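Local structure of myosin-4 (Saccharomyces cerevisiae, 3MMI) at residues Lys214-Thr219 with Glu258-Asp263. The protein carries specific mRNAs, including ASH1 mRNA, into the bud as a class V myosin motor recruited through SHE3, this chain being its globular tail. Sequence-based numbering, arbitrary orientation.
Sequences KIFNDT and EPRIED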
loop_
_atom_site.group_PDB
_atom_site.type_symbol
_atom_site.label_atom_id
_atom_site.label_comp_id
_atom_site.label_asym_id
_atom_site.label_seq_id
_atom_site.Cartn_x
_atom_site.Cartn_y
_atom_site.Cartn_z
ATOM N N LYS A 214 3.157 1.809 9.008
ATOM C CA LYS A 214 2.058 1.566 8.023
ATOM C C LYS A 214 2.629 1.188 6.632
ATOM O O LYS A 214 2.154 0.260 5.980
ATOM C CB LYS A 214 1.060 2.760 7.979
ATOM C CG LYS A 214 0.180 2.741 6.855
ATOM C CD LYS A 214 -1.007 3.681 6.977
ATOM C CE LYS A 214 -2.266 2.977 6.442
ATOM N NZ LYS A 214 -2.159 2.667 5.075
ATOM N N ILE A 215 3.612 1.965 6.161
ATOM C CA ILE A 215 4.253 1.700 4.852
ATOM C C ILE A 215 4.762 0.230 4.781
ATOM O O ILE A 215 4.612 -0.455 3.749
ATOM C CB ILE A 215 5.346 2.710 4.503
ATOM C CG1 ILE A 215 4.735 4.081 4.200
ATOM C CG2 ILE A 215 6.090 2.203 3.203
ATOM C CD1 ILE A 215 5.546 5.212 4.244
ATOM N N PHE A 216 5.322 -0.259 5.869
ATOM C CA PHE A 216 5.843 -1.598 5.847
ATOM C C PHE A 216 4.704 -2.662 5.830
ATOM O O PHE A 216 4.847 -3.691 5.203
ATOM C CB PHE A 216 6.772 -1.887 7.056
ATOM C CG PHE A 216 8.206 -1.278 6.936
ATOM C CD1 PHE A 216 8.769 -0.892 5.695
ATOM C CD2 PHE A 216 8.982 -1.122 8.075
ATOM C CE1 PHE A 216 10.091 -0.359 5.608
ATOM C CE2 PHE A 216 10.299 -0.570 7.993
ATOM C CZ PHE A 216 10.832 -0.200 6.746
ATOM N N ASN A 217 3.632 -2.441 6.627
ATOM C CA ASN A 217 2.397 -3.240 6.508
ATOM C C ASN A 217 1.817 -3.207 5.079
ATOM O O ASN A 217 1.477 -4.256 4.567
ATOM C CB ASN A 217 1.297 -2.819 7.538
ATOM C CG ASN A 217 1.674 -3.194 8.995
ATOM O OD1 ASN A 217 1.733 -2.339 9.890
ATOM N ND2 ASN A 217 2.004 -4.446 9.209
ATOM N N ASP A 218 1.717 -2.024 4.460
ATOM C CA ASP A 218 1.126 -1.999 3.145
ATOM C C ASP A 218 1.994 -2.692 2.100
ATOM O O ASP A 218 1.528 -3.172 1.070
ATOM C CB ASP A 218 0.767 -0.570 2.728
ATOM C CG ASP A 218 -0.372 0.018 3.561
ATOM O OD1 ASP A 218 -1.058 -0.773 4.257
ATOM O OD2 ASP A 218 -0.546 1.256 3.560
ATOM N N THR A 219 3.295 -2.603 2.330
ATOM C CA THR A 219 4.279 -3.240 1.482
ATOM C C THR A 219 4.048 -4.742 1.462
ATOM O O THR A 219 4.017 -5.369 0.401
ATOM C CB THR A 219 5.725 -2.889 1.942
ATOM O OG1 THR A 219 5.971 -1.508 1.624
ATOM C CG2 THR A 219 6.778 -3.720 1.147
ATOM N N GLU A 258 10.182 -8.701 11.139
ATOM C CA GLU A 258 9.643 -9.072 12.439
ATOM C C GLU A 258 10.086 -8.247 13.650
ATOM O O GLU A 258 9.246 -7.897 14.461
ATOM C CB GLU A 258 9.715 -10.571 12.685
ATOM C CG GLU A 258 8.340 -11.154 12.762
ATOM C CD GLU A 258 8.294 -12.687 12.681
ATOM O OE1 GLU A 258 9.340 -13.415 12.589
ATOM O OE2 GLU A 258 7.144 -13.182 12.682
ATOM N N PRO A 259 11.392 -7.915 13.755
ATOM C CA PRO A 259 11.768 -6.957 14.804
ATOM C C PRO A 259 11.274 -5.498 14.550
ATOM O O PRO A 259 11.863 -4.565 15.120
ATOM C CB PRO A 259 13.308 -7.003 14.753
ATOM C CG PRO A 259 13.621 -7.388 13.330
ATOM C CD PRO A 259 12.550 -8.406 12.992
ATOM N N ARG A 260 10.228 -5.280 13.723
ATOM C CA ARG A 260 9.944 -3.906 13.208
ATOM C C ARG A 260 8.504 -3.460 13.330
ATOM O O ARG A 260 8.191 -2.265 13.477
ATOM C CB ARG A 260 10.351 -3.788 11.752
ATOM C CG ARG A 260 11.721 -4.254 11.561
ATOM C CD ARG A 260 12.163 -3.846 10.239
ATOM N NE ARG A 260 13.254 -2.871 10.298
ATOM C CZ ARG A 260 14.535 -3.239 10.367
ATOM N NH1 ARG A 260 14.835 -4.561 10.361
ATOM N NH2 ARG A 260 15.493 -2.289 10.404
ATOM N N ILE A 261 7.600 -4.407 13.178
ATOM C CA ILE A 261 6.237 -3.993 13.141
ATOM C C ILE A 261 5.535 -5.017 14.060
ATOM O O ILE A 261 6.092 -6.044 14.420
ATOM C CB ILE A 261 5.693 -3.871 11.636
ATOM C CG1 ILE A 261 5.104 -5.199 11.135
ATOM C CG2 ILE A 261 6.806 -3.460 10.679
ATOM C CD1 ILE A 261 5.047 -5.284 9.587
ATOM N N GLU A 262 4.297 -4.686 14.359
ATOM C CA GLU A 262 3.440 -5.360 15.305
ATOM C C GLU A 262 3.359 -6.892 15.049
ATOM O O GLU A 262 3.763 -7.687 15.893
ATOM C CB GLU A 262 2.032 -4.749 15.097
ATOM C CG GLU A 262 1.665 -4.572 13.497
ATOM C CD GLU A 262 1.659 -3.115 13.070
ATOM O OE1 GLU A 262 2.711 -2.444 13.220
ATOM O OE2 GLU A 262 0.588 -2.627 12.587
ATOM N N ASP A 263 2.793 -7.281 13.904
ATOM C CA ASP A 263 2.367 -8.651 13.618
ATOM C C ASP A 263 2.236 -8.546 12.080
ATOM O O ASP A 263 1.354 -7.886 11.595
ATOM C CB ASP A 263 0.985 -8.884 14.330
ATOM C CG ASP A 263 0.552 -10.391 14.418
ATOM O OD1 ASP A 263 1.337 -11.342 13.974
ATOM O OD2 ASP A 263 -0.640 -10.571 14.917
#
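Phe216 and Asn217 of helix 209-234 meet Arg260, Ile261 and Glu262 in a helix-to-loop contact of the all-helical globular tail, within its DIL domain; the loop links helix 240-257 to helix 269-279 and passes beside the earlier helix. The contact is small, 236 Å² over both sides, and its buried part is apolar. The CB of Ile261 is directed toward the helix, and its CG2 lies 3.9 Å from Phe216 CB, arriving at the edge of the ring and near its plane. Phe216 is buried against Leu202 of helix 185-204 and meets Trp256 edge-to-face. The same Trp256 forms a cation-pi pair with Arg260, whose CD reaches to 4.4 Å from Phe216 CE2. On the helix's other flank, Lys214 NZ forms a salt bridge with Asp218 OD2, which also makes a hydrogen bond with Tyr153 OH of helix 132-168. At the more exposed side, Asn217 and Glu262, the latter poorly ordered, meet tip to tip. The other branch of Ile261, with CG1 set between the backbone N and the carbonyl carbon (chi1 89°), runs alongside Asn217 in the opposite direction and brings CD1 to 4.0 Å from Asn217 CG.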